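Local coordinates for extracellular ligand-binding receptor (Sphaerobacter thermophilus, PDB 4ZPJ), which probably captures a small solute outside the membrane for uptake by an ABC transporter, as a substrate-binding protein of the leucine-binding protein family, at residues I57-T62 / V94-E99; H122-I127 / A143-I148; T79-Q84 / G344-A349. All blocks are in the same frame, centred on the assembly; numbering follows the deposited sequence.

Contact 1: residues I57-T62 / V94-E99; sequences IGVLLT and VELIIE. With ZN (zinc ion), chain L; ZN (zinc ion), chain H.
Parallel pairing near one edge of the sheet in a Rossmann-like lobe is well illustrated by strands 55-61 and 92-100, neighbours in the six-stranded, mostly parallel sheet of one lobe of this periplasmic binding protein; helix 68-84 lies in the connection between them. Before the pairing starts, V94 CG1, anti to its backbone N, meets I57 CD1 at 3.4 Å, tighter than an ordinary van der Waals contact, as the two side chains cross obliquely. At E95 the backbone and side chain part company. Its O accepts I57 N at 3.1 Å along an almost straight N-H line (179°), although the donor sits above the carbonyl plane. The side chain turns the other way: CG takes the crowded position between backbone N and carbonyl carbon (chi1 57°), and the chain then extends until OE1 binds a zinc ion at 2.2 Å. L96 shares a face of the sheet with I57 and V59, lying alongside I57 with CD2 3.9 Å from I57 CB, while T79 and L82 of helix 68-84 cover it. I97 bonds in both directions, its N to I57 O and its O to V59 N, the latter 2.7 Å long. I98 returns to the face of V59, bringing CG1 to 3.9 Å from V59 CB, and its O receives a bond from a water that ligates a second zinc. E99 completes the pairing: its N lies nearly on the C=O axis of V59, and its O takes L61 N. Its chain, bent at chi2 (-63°), leads away to grip that second zinc with both carboxylate oxygens. K111 NZ also bonds OE1, sharing it with the metal and probably offsetting the charge; the zinc lies 2.6 Å from E99 OE1 and 2.3 Å from E99 OE2.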
ATOM      1  N   ILE A  57     -15.389  12.304 -11.877  1.00 42.05           N
ATOM      2  CA  ILE A  57     -14.688  11.635 -10.860  1.00 43.54           C
ATOM      3  C   ILE A  57     -13.606  12.500 -10.229  1.00 43.18           C
ATOM      4  O   ILE A  57     -12.679  12.952 -10.900  1.00 45.54           O
ATOM      5  CB  ILE A  57     -13.999  10.424 -11.449  1.00 43.01           C
ATOM      6  CG1 ILE A  57     -15.061   9.482 -12.012  1.00 45.62           C
ATOM      7  CG2 ILE A  57     -13.204   9.749 -10.356  1.00 44.40           C
ATOM      8  CD1 ILE A  57     -14.461   8.358 -12.820  1.00 47.03           C
ATOM      9  N   GLY A  58     -13.712  12.705  -8.933  1.00 42.18           N
ATOM     10  CA  GLY A  58     -12.741  13.536  -8.230  1.00 44.26           C
ATOM     11  C   GLY A  58     -11.556  12.711  -7.839  1.00 41.92           C
ATOM     12  O   GLY A  58     -11.700  11.540  -7.519  1.00 48.13           O
ATOM     13  N   VAL A  59     -10.379  13.294  -7.894  1.00 41.25           N
ATOM     14  CA  VAL A  59      -9.197  12.632  -7.400  1.00 40.76           C
ATOM     15  C   VAL A  59      -8.510  13.578  -6.458  1.00 42.59           C
ATOM     16  O   VAL A  59      -8.130  14.723  -6.847  1.00 39.95           O
ATOM     17  CB  VAL A  59      -8.253  12.291  -8.555  1.00 40.94           C
ATOM     18  CG1 VAL A  59      -6.954  11.650  -8.039  1.00 41.03           C
ATOM     19  CG2 VAL A  59      -8.983  11.398  -9.545  1.00 40.97           C
ATOM     20  N   LEU A  60      -8.384  13.147  -5.214  1.00 41.09           N
ATOM     21  CA  LEU A  60      -7.727  13.982  -4.183  1.00 40.91           C
ATOM     22  C   LEU A  60      -6.432  13.269  -3.847  1.00 42.03           C
ATOM     23  O   LEU A  60      -6.449  12.117  -3.369  1.00 41.32           O
ATOM     24  CB  LEU A  60      -8.582  14.053  -2.917  1.00 41.52           C
ATOM     25  CG  LEU A  60      -7.975  14.902  -1.782  1.00 43.18           C
ATOM     26  CD1 LEU A  60      -8.162  16.379  -2.090  1.00 42.67           C
ATOM     27  CD2 LEU A  60      -8.628  14.616  -0.436  1.00 45.03           C
ATOM     28  N   LEU A  61      -5.297  13.908  -4.101  1.00 42.10           N
ATOM     29  CA  LEU A  61      -4.018  13.239  -3.849  1.00 41.46           C
ATOM     30  C   LEU A  61      -3.039  14.240  -3.285  1.00 41.48           C
ATOM     31  O   LEU A  61      -3.232  15.457  -3.444  1.00 40.89           O
ATOM     32  CB  LEU A  61      -3.496  12.574  -5.148  1.00 40.27           C
ATOM     33  CG  LEU A  61      -4.159  11.223  -5.531  1.00 41.88           C
ATOM     34  CD1 LEU A  61      -3.696  10.731  -6.902  1.00 42.33           C
ATOM     35  CD2 LEU A  61      -3.905  10.137  -4.511  1.00 39.65           C
ATOM     36  N   THR A  62      -1.984  13.734  -2.643  1.00 38.82           N
ATOM     37  CA  THR A  62      -0.866  14.577  -2.254  1.00 39.07           C
ATOM     38  C   THR A  62       0.103  14.523  -3.375  1.00 40.38           C
ATOM     39  O   THR A  62       0.711  13.460  -3.610  1.00 37.80           O
ATOM     40  CB  THR A  62      -0.163  14.122  -0.965  1.00 38.97           C
ATOM     41  OG1 THR A  62      -1.033  14.336   0.127  1.00 40.96           O
ATOM     42  CG2 THR A  62       1.080  14.917  -0.736  1.00 40.41           C
ATOM     43  N   VAL A  94     -15.667   9.855 -19.247  1.00 51.07           N
ATOM     44  CA  VAL A  94     -15.194  10.168 -17.899  1.00 52.99           C
ATOM     45  C   VAL A  94     -14.425  11.480 -17.923  1.00 54.92           C
ATOM     46  O   VAL A  94     -13.718  11.761 -18.873  1.00 56.11           O
ATOM     47  CB  VAL A  94     -14.222   9.098 -17.367  1.00 52.06           C
ATOM     48  CG1 VAL A  94     -13.759   9.448 -15.960  1.00 52.53           C
ATOM     49  CG2 VAL A  94     -14.878   7.744 -17.344  1.00 52.70           C
ATOM     50  N   GLU A  95     -14.573  12.293 -16.892  1.00 56.83           N
ATOM     51  CA  GLU A  95     -13.602  13.334 -16.669  1.00 60.14           C
ATOM     52  C   GLU A  95     -13.064  13.327 -15.244  1.00 55.53           C
ATOM     53  O   GLU A  95     -13.802  13.431 -14.268  1.00 56.34           O
ATOM     54  CB  GLU A  95     -14.109  14.720 -17.101  1.00 65.71           C
ATOM     55  CG  GLU A  95     -15.385  15.197 -16.459  1.00 72.76           C
ATOM     56  CD  GLU A  95     -15.845  16.548 -16.999  1.00 77.12           C
ATOM     57  OE1 GLU A  95     -15.968  17.487 -16.184  1.00 84.00           O
ATOM     58  OE2 GLU A  95     -16.072  16.685 -18.235  1.00 77.56           O
ATOM     59  N   LEU A  96     -11.756  13.207 -15.161  1.00 49.46           N
ATOM     60  CA  LEU A  96     -11.050  13.305 -13.912  1.00 48.38           C
ATOM     61  C   LEU A  96     -10.807  14.735 -13.493  1.00 46.64           C
ATOM     62  O   LEU A  96     -10.254  15.493 -14.238  1.00 49.09           O
ATOM     63  CB  LEU A  96      -9.700  12.676 -14.095  1.00 49.03           C
ATOM     64  CG  LEU A  96      -9.726  11.207 -14.373  1.00 49.47           C
ATOM     65  CD1 LEU A  96      -8.279  10.747 -14.386  1.00 50.21           C
ATOM     66  CD2 LEU A  96     -10.542  10.470 -13.345  1.00 48.07           C
ATOM     67  N   ILE A  97     -11.230  15.087 -12.298  1.00 46.51           N
ATOM     68  CA  ILE A  97     -10.947  16.375 -11.707  1.00 46.53           C
ATOM     69  C   ILE A  97      -9.954  16.110 -10.565  1.00 45.25           C
ATOM     70  O   ILE A  97     -10.290  15.435  -9.580  1.00 44.53           O
ATOM     71  CB  ILE A  97     -12.216  17.099 -11.201  1.00 48.11           C
ATOM     72  CG1 ILE A  97     -13.111  17.542 -12.371  1.00 53.43           C
ATOM     73  CG2 ILE A  97     -11.826  18.402 -10.484  1.00 48.67           C
ATOM     74  CD1 ILE A  97     -14.137  16.534 -12.764  1.00 56.28           C
ATOM     75  N   ILE A  98      -8.727  16.590 -10.738  1.00 43.89           N
ATOM     76  CA  ILE A  98      -7.630  16.266  -9.856  1.00 43.77           C
ATOM     77  C   ILE A  98      -7.335  17.458  -8.955  1.00 44.94           C
ATOM     78  O   ILE A  98      -7.059  18.564  -9.448  1.00 47.24           O
ATOM     79  CB  ILE A  98      -6.322  15.895 -10.601  1.00 45.57           C
ATOM     80  CG1 ILE A  98      -6.324  14.478 -11.183  1.00 46.45           C
ATOM     81  CG2 ILE A  98      -5.119  15.926  -9.646  1.00 44.67           C
ATOM     82  CD1 ILE A  98      -7.327  14.213 -12.264  1.00 47.95           C
ATOM     83  N   GLU A  99      -7.352  17.217  -7.641  1.00 43.59           N
ATOM     84  CA  GLU A  99      -6.932  18.208  -6.661  1.00 44.37           C
ATOM     85  C   GLU A  99      -5.786  17.740  -5.780  1.00 45.42           C
ATOM     86  O   GLU A  99      -5.799  16.615  -5.208  1.00 40.67           O
ATOM     87  CB  GLU A  99      -8.125  18.595  -5.813  1.00 44.70           C
ATOM     88  CG  GLU A  99      -9.181  19.355  -6.607  1.00 46.48           C
ATOM     89  CD  GLU A  99      -8.673  20.660  -7.125  1.00 48.92           C
ATOM     90  OE1 GLU A  99      -7.662  21.152  -6.550  1.00 50.69           O
ATOM     91  OE2 GLU A  99      -9.273  21.218  -8.086  1.00 51.94           O
TER
HETATM   92 ZN    ZN L 511     -15.046  19.229 -17.229  0.70 78.26          ZN
HETATM   93 ZN    ZN H 507      -7.846  23.014  -8.316  1.00 68.04          ZN
HETATM   94  O   HOH W   1      -7.423  21.541 -10.134  1.00 56.40           O
HETATM   95  O   HOH W   2      -8.264  23.735  -6.964  1.00 49.10           O
HETATM   96  O   HOH W   3     -14.448  18.381 -18.636  1.00 53.28           O

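Contact 2: residues H122-I127 / A143-I148; sequences HLIAGI and AEMPTI
The side chain of M145, a selenomethionine, shows how a residue just ahead of a strand can pack against its neighbour. From CB, CG continues anti to the backbone N (chi1 176°) and meets CD1 of I124, 4.1 Å away, the two chains crossing at about a right angle. Bends at chi2 and chi3 then place SE beside the peptide link of H122 and L123, 3.7 Å from L123 N. Parallel pairing follows directly: I124 N bonds P146 O, I148 N bonds I124 O at 2.7 Å, and G126 N bonds I148 O. T147 ties back to the extended lead-in to the strand, its OG1 donating to M145 O at 2.8 Å, while its CG2 lies 4.1 Å from I127 CD1. A valine here would lose the hydroxyl bond and would probably leave the backbone between M145 and the strand less firmly held. On the other face, I148 CG1 reaches L123 CD2. The whole is a beta-alpha-beta unit: helix 130-142 links the strands and covers I124, I127 and T147 through L140, whereas helix 362-371 packs on P146 and I148 from L365, L366 and L369.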
ATOM      1  N   HIS A 122     -19.194  12.495  -8.851  1.00 51.25           N
ATOM      2  CA  HIS A 122     -20.037  11.373  -8.484  1.00 52.43           C
ATOM      3  C   HIS A 122     -19.293  10.328  -7.652  1.00 47.87           C
ATOM      4  O   HIS A 122     -19.904   9.428  -7.106  1.00 47.72           O
ATOM      5  CB  HIS A 122     -20.561  10.741  -9.775  1.00 59.81           C
ATOM      6  CG  HIS A 122     -21.344  11.693 -10.631  1.00 67.91           C
ATOM      7  ND1 HIS A 122     -21.108  11.844 -11.983  1.00 74.89           N
ATOM      8  CD2 HIS A 122     -22.335  12.566 -10.325  1.00 71.68           C
ATOM      9  CE1 HIS A 122     -21.936  12.743 -12.480  1.00 74.64           C
ATOM     10  NE2 HIS A 122     -22.692  13.195 -11.494  1.00 81.04           N
ATOM     11  N   LEU A 123     -17.971  10.472  -7.570  1.00 45.50           N
ATOM     12  CA  LEU A 123     -17.091   9.523  -6.943  1.00 43.70           C
ATOM     13  C   LEU A 123     -15.748  10.206  -6.637  1.00 40.99           C
ATOM     14  O   LEU A 123     -15.286  11.017  -7.427  1.00 39.68           O
ATOM     15  CB  LEU A 123     -16.896   8.325  -7.902  1.00 46.59           C
ATOM     16  CG  LEU A 123     -15.979   7.238  -7.342  1.00 48.87           C
ATOM     17  CD1 LEU A 123     -16.364   5.829  -7.776  1.00 53.43           C
ATOM     18  CD2 LEU A 123     -14.541   7.522  -7.734  1.00 49.19           C
ATOM     19  N   ILE A 124     -15.096   9.841  -5.537  1.00 39.20           N
ATOM     20  CA  ILE A 124     -13.759  10.345  -5.216  1.00 39.39           C
ATOM     21  C   ILE A 124     -12.792   9.206  -5.040  1.00 38.77           C
ATOM     22  O   ILE A 124     -13.113   8.232  -4.375  1.00 43.05           O
ATOM     23  CB  ILE A 124     -13.791  11.234  -3.966  1.00 41.50           C
ATOM     24  CG1 ILE A 124     -14.218  12.671  -4.359  1.00 43.75           C
ATOM     25  CG2 ILE A 124     -12.433  11.366  -3.288  1.00 41.05           C
ATOM     26  CD1 ILE A 124     -14.453  13.540  -3.161  1.00 45.04           C
ATOM     27  N   ALA A 125     -11.604   9.328  -5.631  1.00 39.13           N
ATOM     28  CA  ALA A 125     -10.536   8.333  -5.487  1.00 37.97           C
ATOM     29  C   ALA A 125      -9.324   9.034  -4.920  1.00 40.13           C
ATOM     30  O   ALA A 125      -9.135  10.231  -5.139  1.00 36.74           O
ATOM     31  CB  ALA A 125     -10.186   7.695  -6.832  1.00 35.92           C
ATOM     32  N   GLY A 126      -8.509   8.291  -4.190  1.00 38.00           N
ATOM     33  CA  GLY A 126      -7.235   8.816  -3.748  1.00 37.89           C
ATOM     34  C   GLY A 126      -7.056   8.758  -2.242  1.00 41.46           C
ATOM     35  O   GLY A 126      -7.244   7.663  -1.616  1.00 42.84           O
ATOM     36  N   ILE A 127      -6.646   9.918  -1.694  1.00 37.44           N
ATOM     37  CA  ILE A 127      -6.318  10.141  -0.303  1.00 40.50           C
ATOM     38  C   ILE A 127      -4.992   9.529   0.115  1.00 42.73           C
ATOM     39  O   ILE A 127      -4.863   8.299   0.411  1.00 42.21           O
ATOM     40  CB  ILE A 127      -7.405   9.687   0.641  1.00 44.30           C
ATOM     41  CG1 ILE A 127      -8.772  10.204   0.148  1.00 48.49           C
ATOM     42  CG2 ILE A 127      -7.028  10.172   2.039  1.00 43.65           C
ATOM     43  CD1 ILE A 127      -9.910   9.902   1.103  1.00 54.16           C
ATOM     44  N   ALA A 143     -21.675  13.685   3.114  1.00 51.49           N
ATOM     45  CA  ALA A 143     -22.076  13.943   1.729  1.00 52.97           C
ATOM     46  C   ALA A 143     -22.533  12.671   0.942  1.00 51.95           C
ATOM     47  O   ALA A 143     -22.960  12.768  -0.194  1.00 48.70           O
ATOM     48  CB  ALA A 143     -20.952  14.663   0.995  1.00 52.57           C
ATOM     49  N   GLU A 144     -22.482  11.498   1.562  1.00 52.08           N
ATOM     50  CA  GLU A 144     -22.882  10.240   0.899  1.00 54.76           C
ATOM     51  C   GLU A 144     -22.131  10.086  -0.433  1.00 51.22           C
ATOM     52  O   GLU A 144     -22.704   9.772  -1.468  1.00 53.09           O
ATOM     53  CB  GLU A 144     -24.425  10.128   0.774  1.00 58.28           C
ATOM     54  CG  GLU A 144     -25.148  10.339   2.132  1.00 64.82           C
ATOM     55  CD  GLU A 144     -26.677  10.088   2.123  1.00 71.17           C
ATOM     56  OE1 GLU A 144     -27.173   9.554   1.108  1.00 73.45           O
ATOM     57  OE2 GLU A 144     -27.383  10.400   3.140  1.00 68.76           O
HETATM   58  N   MSE A 145     -20.817  10.273  -0.355  1.00 49.27           N
HETATM   59  CA  MSE A 145     -19.923  10.249  -1.499  1.00 46.84           C
HETATM   60  C   MSE A 145     -19.125   8.970  -1.559  1.00 44.79           C
HETATM   61  O   MSE A 145     -18.257   8.720  -0.685  1.00 43.20           O
HETATM   62  CB  MSE A 145     -18.944  11.387  -1.295  1.00 49.24           C
HETATM   63  CG  MSE A 145     -17.870  11.461  -2.362  1.00 50.69           C
HETATM   64 SE   MSE A 145     -18.554  11.780  -4.193  0.86 59.16          SE
HETATM   65  CE  MSE A 145     -19.811  13.237  -3.760  0.79 58.78           C
ATOM     66  N   PRO A 146     -19.336   8.179  -2.611  1.00 40.97           N
ATOM     67  CA  PRO A 146     -18.541   6.982  -2.778  1.00 40.90           C
ATOM     68  C   PRO A 146     -17.092   7.327  -2.954  1.00 39.91           C
ATOM     69  O   PRO A 146     -16.746   8.248  -3.705  1.00 43.49           O
ATOM     70  CB  PRO A 146     -19.133   6.330  -4.053  1.00 41.53           C
ATOM     71  CG  PRO A 146     -20.513   6.913  -4.135  1.00 43.07           C
ATOM     72  CD  PRO A 146     -20.292   8.340  -3.714  1.00 44.44           C
ATOM     73  N   THR A 147     -16.245   6.649  -2.211  1.00 40.34           N
ATOM     74  CA  THR A 147     -14.846   7.060  -2.068  1.00 39.80           C
ATOM     75  C   THR A 147     -13.962   5.831  -2.174  1.00 38.52           C
ATOM     76  O   THR A 147     -14.239   4.832  -1.523  1.00 39.07           O
ATOM     77  CB  THR A 147     -14.648   7.722  -0.705  1.00 40.17           C
ATOM     78  OG1 THR A 147     -15.490   8.873  -0.603  1.00 44.08           O
ATOM     79  CG2 THR A 147     -13.224   8.113  -0.546  1.00 41.49           C
ATOM     80  N   ILE A 148     -12.936   5.895  -3.011  1.00 37.15           N
ATOM     81  CA  ILE A 148     -12.006   4.783  -3.198  1.00 37.26           C
ATOM     82  C   ILE A 148     -10.626   5.240  -2.677  1.00 37.24           C
ATOM     83  O   ILE A 148      -9.951   6.047  -3.328  1.00 34.32           O
ATOM     84  CB  ILE A 148     -11.785   4.418  -4.689  1.00 38.62           C
ATOM     85  CG1 ILE A 148     -13.066   4.300  -5.487  1.00 42.19           C
ATOM     86  CG2 ILE A 148     -11.024   3.126  -4.833  1.00 38.31           C
ATOM     87  CD1 ILE A 148     -13.919   3.169  -5.185  1.00 42.81           C
TER

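Contact 3: residues T79-Q84 / G344-A349; sequences TLALDQ and GGRVIA
Helices 68-84 and 336-354 come together at G345, where A81 packs straight onto bare backbone. The axes of the segments 79-84 and 344-349 approach to 7.7 Å and cross at -33°, with A81 and G345 only 5.0 Å apart between their CA atoms. The methyl of A81 presses directly on backbone, CB standing 3.7 Å from G345 C and equally near R346 N. A side chain at G345 would run into it, since a CB there would fall just 2.7 Å from A81 CB. L82 seals one flank: CG is anti to its carbonyl carbon, and CD2 comes to 3.5 Å from G345 O and 4.2 Å from I348 CG2, with A349 CB slightly farther off. The other flank is looser and polar. R346 CG only skirts A81 CB at 4.4 Å, and the guanidinium turns elsewhere, to a salt bridge with E350 and a cation-pi contact with F374. Q84, exposed to solvent, extends its NE2 to Y342 OH, and near the arginine a zinc ion is held by E317 and E320. G345 and A349, four residues apart, form the small-xxx-small pattern of close helix packing, here between two roughly parallel helices against the sheet of an alpha/beta lobe.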
ATOM      1  N   THR A  79      -4.714   6.404 -13.984  1.00 36.59           N
ATOM      2  CA  THR A  79      -5.003   6.817 -15.338  1.00 40.47           C
ATOM      3  C   THR A  79      -4.697   5.733 -16.347  1.00 40.23           C
ATOM      4  O   THR A  79      -5.410   5.597 -17.310  1.00 48.15           O
ATOM      5  CB  THR A  79      -4.284   8.122 -15.755  1.00 40.57           C
ATOM      6  OG1 THR A  79      -2.892   8.045 -15.431  1.00 41.13           O
ATOM      7  CG2 THR A  79      -4.873   9.244 -15.003  1.00 40.14           C
ATOM      8  N   LEU A  80      -3.630   4.990 -16.131  1.00 38.58           N
ATOM      9  CA  LEU A  80      -3.369   3.825 -16.934  1.00 42.55           C
ATOM     10  C   LEU A  80      -4.572   2.863 -16.980  1.00 40.02           C
ATOM     11  O   LEU A  80      -4.919   2.412 -18.056  1.00 40.06           O
ATOM     12  CB  LEU A  80      -2.132   3.101 -16.408  1.00 42.83           C
ATOM     13  CG  LEU A  80      -1.807   1.895 -17.252  1.00 45.33           C
ATOM     14  CD1 LEU A  80      -1.422   2.356 -18.641  1.00 51.84           C
ATOM     15  CD2 LEU A  80      -0.687   1.072 -16.663  1.00 44.61           C
ATOM     16  N   ALA A  81      -5.229   2.605 -15.841  1.00 38.10           N
ATOM     17  CA  ALA A  81      -6.410   1.693 -15.812  1.00 39.27           C
ATOM     18  C   ALA A  81      -7.575   2.285 -16.479  1.00 41.16           C
ATOM     19  O   ALA A  81      -8.256   1.590 -17.203  1.00 41.09           O
ATOM     20  CB  ALA A  81      -6.834   1.349 -14.421  1.00 39.23           C
ATOM     21  N   LEU A  82      -7.820   3.577 -16.262  1.00 41.19           N
ATOM     22  CA  LEU A  82      -8.965   4.162 -16.901  1.00 42.32           C
ATOM     23  C   LEU A  82      -8.783   4.257 -18.424  1.00 42.54           C
ATOM     24  O   LEU A  82      -9.729   4.055 -19.183  1.00 43.88           O
ATOM     25  CB  LEU A  82      -9.336   5.515 -16.281  1.00 44.80           C
ATOM     26  CG  LEU A  82      -9.798   5.306 -14.829  1.00 47.48           C
ATOM     27  CD1 LEU A  82      -9.895   6.604 -14.052  1.00 48.44           C
ATOM     28  CD2 LEU A  82     -11.114   4.558 -14.766  1.00 48.50           C
ATOM     29  N   ASP A  83      -7.578   4.522 -18.878  1.00 41.84           N
ATOM     30  CA  ASP A  83      -7.307   4.499 -20.307  1.00 45.21           C
ATOM     31  C   ASP A  83      -7.449   3.118 -20.949  1.00 47.19           C
ATOM     32  O   ASP A  83      -7.945   3.022 -22.050  1.00 45.12           O
ATOM     33  CB  ASP A  83      -5.916   5.092 -20.606  1.00 49.09           C
ATOM     34  CG  ASP A  83      -5.883   6.590 -20.411  1.00 51.03           C
ATOM     35  OD1 ASP A  83      -6.997   7.107 -20.233  1.00 53.80           O
ATOM     36  OD2 ASP A  83      -4.809   7.267 -20.483  1.00 51.62           O
ATOM     37  N   GLN A  84      -7.050   2.041 -20.269  1.00 49.00           N
ATOM     38  CA  GLN A  84      -7.235   0.701 -20.873  1.00 49.38           C
ATOM     39  C   GLN A  84      -8.694   0.386 -21.082  1.00 51.39           C
ATOM     40  O   GLN A  84      -9.041  -0.324 -22.017  1.00 49.03           O
ATOM     41  CB  GLN A  84      -6.656  -0.393 -20.020  1.00 47.41           C
ATOM     42  CG  GLN A  84      -5.190  -0.289 -19.926  1.00 50.45           C
ATOM     43  CD  GLN A  84      -4.610  -1.401 -19.115  1.00 53.15           C
ATOM     44  OE1 GLN A  84      -3.578  -1.906 -19.492  1.00 58.78           O
ATOM     45  NE2 GLN A  84      -5.293  -1.831 -18.032  1.00 52.37           N
ATOM     46  N   GLY A 344      -7.253   0.868  -7.999  1.00 31.91           N
ATOM     47  CA  GLY A 344      -8.303   1.896  -7.904  1.00 32.88           C
ATOM     48  C   GLY A 344      -9.083   2.046  -9.236  1.00 35.38           C
ATOM     49  O   GLY A 344     -10.318   2.096  -9.289  1.00 33.70           O
ATOM     50  N   GLY A 345      -8.339   2.220 -10.308  1.00 37.33           N
ATOM     51  CA  GLY A 345      -8.934   2.536 -11.580  1.00 39.41           C
ATOM     52  C   GLY A 345      -9.705   1.387 -12.167  1.00 40.06           C
ATOM     53  O   GLY A 345     -10.718   1.630 -12.837  1.00 36.77           O
ATOM     54  N   ARG A 346      -9.223   0.162 -11.903  1.00 36.64           N
ATOM     55  CA  ARG A 346      -9.872  -1.052 -12.398  1.00 40.08           C
ATOM     56  C   ARG A 346     -11.178  -1.284 -11.659  1.00 38.39           C
ATOM     57  O   ARG A 346     -12.185  -1.627 -12.240  1.00 37.16           O
ATOM     58  CB  ARG A 346      -9.015  -2.308 -12.181  1.00 42.50           C
ATOM     59  CG  ARG A 346      -8.134  -2.755 -13.300  1.00 49.07           C
ATOM     60  CD  ARG A 346      -8.835  -3.035 -14.636  1.00 56.64           C
ATOM     61  NE  ARG A 346      -9.652  -4.236 -14.688  1.00 54.53           N
ATOM     62  CZ  ARG A 346      -9.168  -5.470 -14.749  1.00 56.39           C
ATOM     63  NH1 ARG A 346      -7.866  -5.709 -14.735  1.00 57.44           N
ATOM     64  NH2 ARG A 346     -10.003  -6.479 -14.817  1.00 56.53           N
ATOM     65  N   VAL A 347     -11.148  -1.099 -10.355  1.00 35.23           N
ATOM     66  CA  VAL A 347     -12.361  -1.157  -9.565  1.00 34.80           C
ATOM     67  C   VAL A 347     -13.404  -0.190 -10.156  1.00 36.81           C
ATOM     68  O   VAL A 347     -14.565  -0.557 -10.344  1.00 35.33           O
ATOM     69  CB  VAL A 347     -12.070  -0.749  -8.117  1.00 35.26           C
ATOM     70  CG1 VAL A 347     -13.342  -0.394  -7.393  1.00 35.74           C
ATOM     71  CG2 VAL A 347     -11.301  -1.854  -7.389  1.00 33.93           C
ATOM     72  N   ILE A 348     -12.980   1.038 -10.472  1.00 35.98           N
ATOM     73  CA  ILE A 348     -13.919   2.057 -10.880  1.00 35.58           C
ATOM     74  C   ILE A 348     -14.447   1.628 -12.195  1.00 35.31           C
ATOM     75  O   ILE A 348     -15.642   1.638 -12.413  1.00 34.90           O
ATOM     76  CB  ILE A 348     -13.234   3.418 -11.010  1.00 37.54           C
ATOM     77  CG1 ILE A 348     -13.004   3.975  -9.615  1.00 38.28           C
ATOM     78  CG2 ILE A 348     -14.086   4.356 -11.806  1.00 38.52           C
ATOM     79  CD1 ILE A 348     -12.040   5.104  -9.572  1.00 37.54           C
ATOM     80  N   ALA A 349     -13.545   1.174 -13.059  1.00 37.45           N
ATOM     81  CA  ALA A 349     -13.906   0.731 -14.407  1.00 39.06           C
ATOM     82  C   ALA A 349     -14.852  -0.461 -14.399  1.00 40.54           C
ATOM     83  O   ALA A 349     -15.773  -0.504 -15.193  1.00 44.61           O
ATOM     84  CB  ALA A 349     -12.660   0.419 -15.225  1.00 40.15           C
TER

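Overall arrangement
All three contacts belong to one lobe of the receptor. Contacts 1 and 2, centres about 10 Å apart, are consecutive along the chain and share a single sheet, joined where strands 55-61 and 123-126 run as neighbours; G58 N and L123 O meet across that seam at 2.8 Å. Contact 3, about 13 and 15 Å from their centres, supplies helices packed against this sheet: I348 touches I57, L123, A125 and I148. Contact 2 falls within the long loop that contact 3 closes, which also runs through the second sheet, while contact 1 interleaves with contact 3. A late helix thus completes the first lobe, as expected for a two-lobed periplasmic binding protein.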